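Local atomic coordinates of putative acetyl/propionyl-CoA carboxylase, alpha subunit (Methylibium petroleiphilum, PDB entry 2O1Q), a protein that is of unverified function but has a cupin-like fold, binds zinc, and is probably an oxidoreductase resembling acetylacetone dioxygenase. Residues E9-P21 with G29-E41. Sequence-based numbering, arbitrary orientation.
With PG4 (tetraethylene glycol), chain H.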
# COMPACT_ATOMS: atom_id res chain seq x y z
N GLU A 9 6.91 -12.78 10.68
CA GLU A 9 8.14 -12.11 10.30
C GLU A 9 9.05 -13.12 9.62
O GLU A 9 8.95 -14.34 9.81
CB GLU A 9 8.84 -11.46 11.50
CG GLU A 9 7.93 -10.51 12.35
CD GLU A 9 7.21 -11.18 13.50
OE1 GLU A 9 7.27 -12.43 13.60
OE2 GLU A 9 6.59 -10.49 14.34
N GLU A 10 9.93 -12.57 8.81
CA GLU A 10 10.87 -13.33 8.00
C GLU A 10 12.28 -12.81 8.15
O GLU A 10 12.50 -11.63 8.42
CB GLU A 10 10.51 -13.27 6.53
CG GLU A 10 9.08 -13.64 6.23
CD GLU A 10 8.65 -13.29 4.81
OE1 GLU A 10 9.48 -12.93 3.94
OE2 GLU A 10 7.44 -13.37 4.56
N TYR A 11 13.23 -13.71 7.98
CA TYR A 11 14.66 -13.40 7.95
C TYR A 11 15.34 -14.25 6.90
O TYR A 11 15.07 -15.45 6.82
CB TYR A 11 15.34 -13.60 9.30
CG TYR A 11 16.81 -13.30 9.21
CD1 TYR A 11 17.26 -12.00 8.96
CD2 TYR A 11 17.74 -14.30 9.26
CE1 TYR A 11 18.58 -11.73 8.78
CE2 TYR A 11 19.06 -14.06 9.08
CZ TYR A 11 19.47 -12.75 8.85
OH TYR A 11 20.79 -12.50 8.65
N VAL A 12 16.20 -13.64 6.09
CA VAL A 12 16.97 -14.33 5.08
C VAL A 12 18.44 -14.00 5.27
O VAL A 12 18.82 -12.81 5.20
CB VAL A 12 16.58 -13.89 3.61
CG1 VAL A 12 17.55 -14.51 2.56
CG2 VAL A 12 15.13 -14.20 3.34
N GLN A 13 19.26 -15.03 5.46
CA GLN A 13 20.69 -14.87 5.49
C GLN A 13 21.21 -14.89 4.05
O GLN A 13 21.30 -15.92 3.42
CB GLN A 13 21.29 -15.99 6.33
CG GLN A 13 22.76 -15.86 6.64
CD GLN A 13 23.03 -14.57 7.40
OE1 GLN A 13 22.46 -14.37 8.48
NE2 GLN A 13 23.83 -13.68 6.83
N MSE A 14 21.44 -13.72 3.52
CA MSE A 14 21.56 -13.53 2.08
C MSE A 14 22.78 -14.23 1.50
O MSE A 14 22.68 -14.75 0.39
CB MSE A 14 21.57 -12.02 1.75
CG MSE A 14 20.23 -11.33 2.09
SE MSE A 14 20.37 -9.46 2.20
CE MSE A 14 21.00 -9.36 0.44
N ASP A 15 23.88 -14.34 2.24
CA ASP A 15 25.04 -15.06 1.77
C ASP A 15 24.92 -16.57 1.89
O ASP A 15 25.86 -17.27 1.52
CB ASP A 15 26.32 -14.57 2.46
CG ASP A 15 26.24 -14.57 3.93
OD1 ASP A 15 25.15 -14.65 4.51
OD2 ASP A 15 27.32 -14.43 4.53
N GLN A 16 23.80 -17.09 2.34
CA GLN A 16 23.57 -18.51 2.30
C GLN A 16 22.50 -18.83 1.29
O GLN A 16 21.95 -19.93 1.28
CB GLN A 16 23.19 -19.04 3.67
CG GLN A 16 24.28 -18.90 4.70
CD GLN A 16 23.80 -19.25 6.04
OE1 GLN A 16 22.62 -19.57 6.22
NE2 GLN A 16 24.67 -19.15 7.02
N VAL A 17 22.27 -17.89 0.38
CA VAL A 17 21.32 -18.07 -0.70
C VAL A 17 22.16 -17.86 -1.94
O VAL A 17 22.87 -16.89 -2.02
CB VAL A 17 20.18 -17.03 -0.59
CG1 VAL A 17 19.32 -16.98 -1.88
CG2 VAL A 17 19.29 -17.29 0.70
N ASP A 18 22.12 -18.81 -2.89
CA ASP A 18 22.85 -18.69 -4.14
C ASP A 18 22.19 -17.71 -5.10
O ASP A 18 20.95 -17.69 -5.22
CB ASP A 18 22.94 -20.04 -4.85
CG ASP A 18 24.00 -20.94 -4.27
OD1 ASP A 18 25.06 -20.41 -3.88
OD2 ASP A 18 23.76 -22.15 -4.20
N TRP A 19 23.01 -16.95 -5.81
CA TRP A 19 22.55 -16.19 -6.95
C TRP A 19 21.98 -17.14 -7.99
O TRP A 19 22.45 -18.27 -8.16
CB TRP A 19 23.70 -15.40 -7.59
CG TRP A 19 24.33 -14.30 -6.76
CD1 TRP A 19 25.52 -14.36 -6.06
CD2 TRP A 19 23.78 -13.02 -6.49
NE1 TRP A 19 25.75 -13.18 -5.41
CE2 TRP A 19 24.71 -12.33 -5.66
CE3 TRP A 19 22.62 -12.37 -6.89
CZ2 TRP A 19 24.48 -11.06 -5.20
CZ3 TRP A 19 22.43 -11.13 -6.48
CH2 TRP A 19 23.31 -10.49 -5.62
N LYS A 20 20.95 -16.70 -8.69
CA LYS A 20 20.36 -17.39 -9.83
C LYS A 20 20.44 -16.48 -11.06
O LYS A 20 20.36 -15.28 -10.95
CB LYS A 20 18.88 -17.82 -9.58
CG LYS A 20 18.65 -18.93 -8.56
CD LYS A 20 17.25 -19.53 -8.69
CE LYS A 20 17.04 -20.69 -7.75
NZ LYS A 20 16.82 -20.19 -6.37
N PRO A 21 20.59 -17.05 -12.24
CA PRO A 21 20.53 -16.19 -13.42
C PRO A 21 19.14 -15.52 -13.55
O PRO A 21 18.09 -16.16 -13.31
CB PRO A 21 20.84 -17.13 -14.59
CG PRO A 21 21.31 -18.42 -13.96
CD PRO A 21 20.81 -18.46 -12.57
N GLY A 29 23.27 -9.58 -20.57
CA GLY A 29 24.57 -9.27 -20.05
C GLY A 29 24.93 -9.99 -18.82
O GLY A 29 25.96 -9.67 -18.23
N GLY A 30 24.11 -10.94 -18.40
CA GLY A 30 24.52 -11.80 -17.31
C GLY A 30 24.07 -11.43 -15.91
O GLY A 30 24.73 -11.77 -14.90
N ILE A 31 22.93 -10.77 -15.81
CA ILE A 31 22.39 -10.34 -14.54
C ILE A 31 21.96 -11.59 -13.74
O ILE A 31 21.39 -12.55 -14.31
CB ILE A 31 21.18 -9.38 -14.75
CG1 ILE A 31 21.63 -8.07 -15.47
CG2 ILE A 31 20.46 -9.13 -13.42
CD1 ILE A 31 20.57 -6.94 -15.60
N ARG A 32 22.23 -11.55 -12.44
CA ARG A 32 21.84 -12.58 -11.48
C ARG A 32 21.05 -11.90 -10.39
O ARG A 32 21.09 -10.65 -10.22
CB ARG A 32 23.05 -13.32 -10.91
CG ARG A 32 23.75 -14.15 -11.97
CD ARG A 32 24.92 -14.92 -11.39
NE ARG A 32 25.82 -14.07 -10.60
CZ ARG A 32 26.70 -14.51 -9.70
NH1 ARG A 32 26.83 -15.78 -9.43
NH2 ARG A 32 27.41 -13.67 -9.01
N TRP A 33 20.31 -12.70 -9.64
CA TRP A 33 19.39 -12.15 -8.64
C TRP A 33 19.22 -13.11 -7.47
O TRP A 33 19.50 -14.29 -7.63
CB TRP A 33 18.06 -11.76 -9.27
CG TRP A 33 17.10 -12.83 -9.60
CD1 TRP A 33 17.35 -14.00 -10.20
CD2 TRP A 33 15.69 -12.80 -9.36
NE1 TRP A 33 16.20 -14.69 -10.40
CE2 TRP A 33 15.16 -14.00 -9.83
CE3 TRP A 33 14.83 -11.87 -8.76
CZ2 TRP A 33 13.80 -14.30 -9.76
CZ3 TRP A 33 13.49 -12.17 -8.69
CH2 TRP A 33 13.00 -13.38 -9.16
N LYS A 34 18.66 -12.58 -6.36
CA LYS A 34 18.12 -13.36 -5.22
C LYS A 34 16.80 -12.68 -4.95
O LYS A 34 16.77 -11.48 -4.67
CB LYS A 34 19.02 -13.29 -4.01
CG LYS A 34 20.42 -13.83 -4.31
CD LYS A 34 21.31 -13.74 -3.08
CE LYS A 34 22.71 -14.15 -3.43
NZ LYS A 34 23.61 -14.25 -2.22
N LEU A 35 15.72 -13.45 -5.01
CA LEU A 35 14.46 -13.00 -4.48
C LEU A 35 14.47 -13.11 -2.97
O LEU A 35 14.82 -14.12 -2.43
CB LEU A 35 13.31 -13.83 -5.04
CG LEU A 35 11.89 -13.41 -4.66
CD1 LEU A 35 11.67 -11.99 -5.16
CD2 LEU A 35 10.88 -14.38 -5.24
N LEU A 36 14.09 -12.02 -2.31
CA LEU A 36 14.19 -11.93 -0.86
C LEU A 36 12.84 -12.05 -0.18
O LEU A 36 12.71 -12.64 0.91
CB LEU A 36 14.84 -10.62 -0.49
CG LEU A 36 16.30 -10.46 -0.95
CD1 LEU A 36 16.76 -9.01 -0.65
CD2 LEU A 36 17.22 -11.54 -0.36
N HIS A 37 11.80 -11.56 -0.85
CA HIS A 37 10.47 -11.53 -0.21
C HIS A 37 9.38 -11.32 -1.24
O HIS A 37 9.56 -10.53 -2.20
CB HIS A 37 10.39 -10.44 0.87
CG HIS A 37 9.01 -10.22 1.41
ND1 HIS A 37 8.47 -10.99 2.41
CD2 HIS A 37 8.08 -9.31 1.09
CE1 HIS A 37 7.23 -10.59 2.64
NE2 HIS A 37 6.98 -9.54 1.87
N VAL A 38 8.24 -11.94 -1.04
CA VAL A 38 7.02 -11.58 -1.72
C VAL A 38 5.90 -11.37 -0.69
O VAL A 38 5.83 -12.17 0.26
CB VAL A 38 6.59 -12.58 -2.83
CG1 VAL A 38 7.68 -12.72 -3.92
CG2 VAL A 38 6.11 -13.93 -2.22
N SER A 39 5.01 -10.42 -0.96
CA SER A 39 3.85 -10.10 -0.17
C SER A 39 2.62 -10.40 -1.02
O SER A 39 2.26 -9.58 -1.91
CB SER A 39 3.83 -8.64 0.18
OG SER A 39 4.70 -8.37 1.29
N PRO A 40 2.00 -11.55 -0.81
CA PRO A 40 0.86 -11.92 -1.66
C PRO A 40 -0.35 -11.01 -1.57
O PRO A 40 -1.19 -10.96 -2.52
CB PRO A 40 0.48 -13.34 -1.14
CG PRO A 40 1.66 -13.81 -0.41
CD PRO A 40 2.24 -12.58 0.23
N GLU A 41 -0.51 -10.35 -0.42
CA GLU A 41 -1.69 -9.52 -0.27
C GLU A 41 -1.59 -8.22 -1.07
O GLU A 41 -2.49 -7.91 -1.85
CB GLU A 41 -1.93 -9.24 1.18
CG GLU A 41 -3.19 -8.50 1.45
CD GLU A 41 -3.25 -7.95 2.85
OE1 GLU A 41 -3.57 -8.73 3.80
OE2 GLU A 41 -2.92 -6.75 3.04
O1 PG4 H . 8.60 -14.23 0.93
C1 PG4 H . 8.89 -15.24 -0.05
C2 PG4 H . 10.26 -14.97 -0.68
O2 PG4 H . 10.87 -16.11 -1.31
C3 PG4 H . 12.30 -15.95 -1.33
C4 PG4 H . 12.95 -16.57 -0.10
O3 PG4 H . 14.37 -16.65 -0.24
C5 PG4 H . 14.93 -17.87 0.26
C6 PG4 H . 15.72 -18.58 -0.84
O4 PG4 H . 15.77 -20.01 -0.69
C7 PG4 H . 14.95 -20.85 -1.53
C8 PG4 H . 15.05 -20.60 -3.04
O5 PG4 H . 15.14 -21.80 -3.82
O HOH W 1 11.60 -13.91 3.02
O HOH W 2 15.46 -17.16 -11.73
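Lys34 runs from strand 32-39 across the indole of Trp19 and ends between the carbonyl oxygens of Met14 and Val17. From Lys34 CB, CG is set anti to the carbonyl carbon (chi1 -59°), and the extended chain carries NZ past the indole. Lys34 CG lies 3.7 Å from Trp19 CE3. CD packs against Val17 CG1. Lys34 CE sits over the indole face, 3.4 Å from Trp19 CD2, a CH-pi contact. Lys34 NZ bonds to Val17 O at 2.7 Å and to Met14 O at 2.8 Å, and makes a cation-pi contact with the five-membered ring of Trp19. Val17 N reaches Met14 O from the other face of its carbonyl plane. In this cupin-like domain, Lys20 and Trp33 form an antiparallel hydrogen-bonded pair, adding 20-21 as the outermost strand of the sheet within the chain. On the opposite indole face lies the guanidinium of Arg32, its plane turned 28° from the ring and its NH2 in a salt bridge with Asp50. With an alanine in place of Trp19, the Lys34 chain and the Arg32 guanidinium would probably lose the flat surface each lies on. Leu36 CD2 touches Met14 CG. Leu36 and His37 form a classic beta bulge opposite Thr46. His37 ND1 donates to Glu10 OE1 at 2.7 Å, almost straight (168°), from above the carboxylate plane.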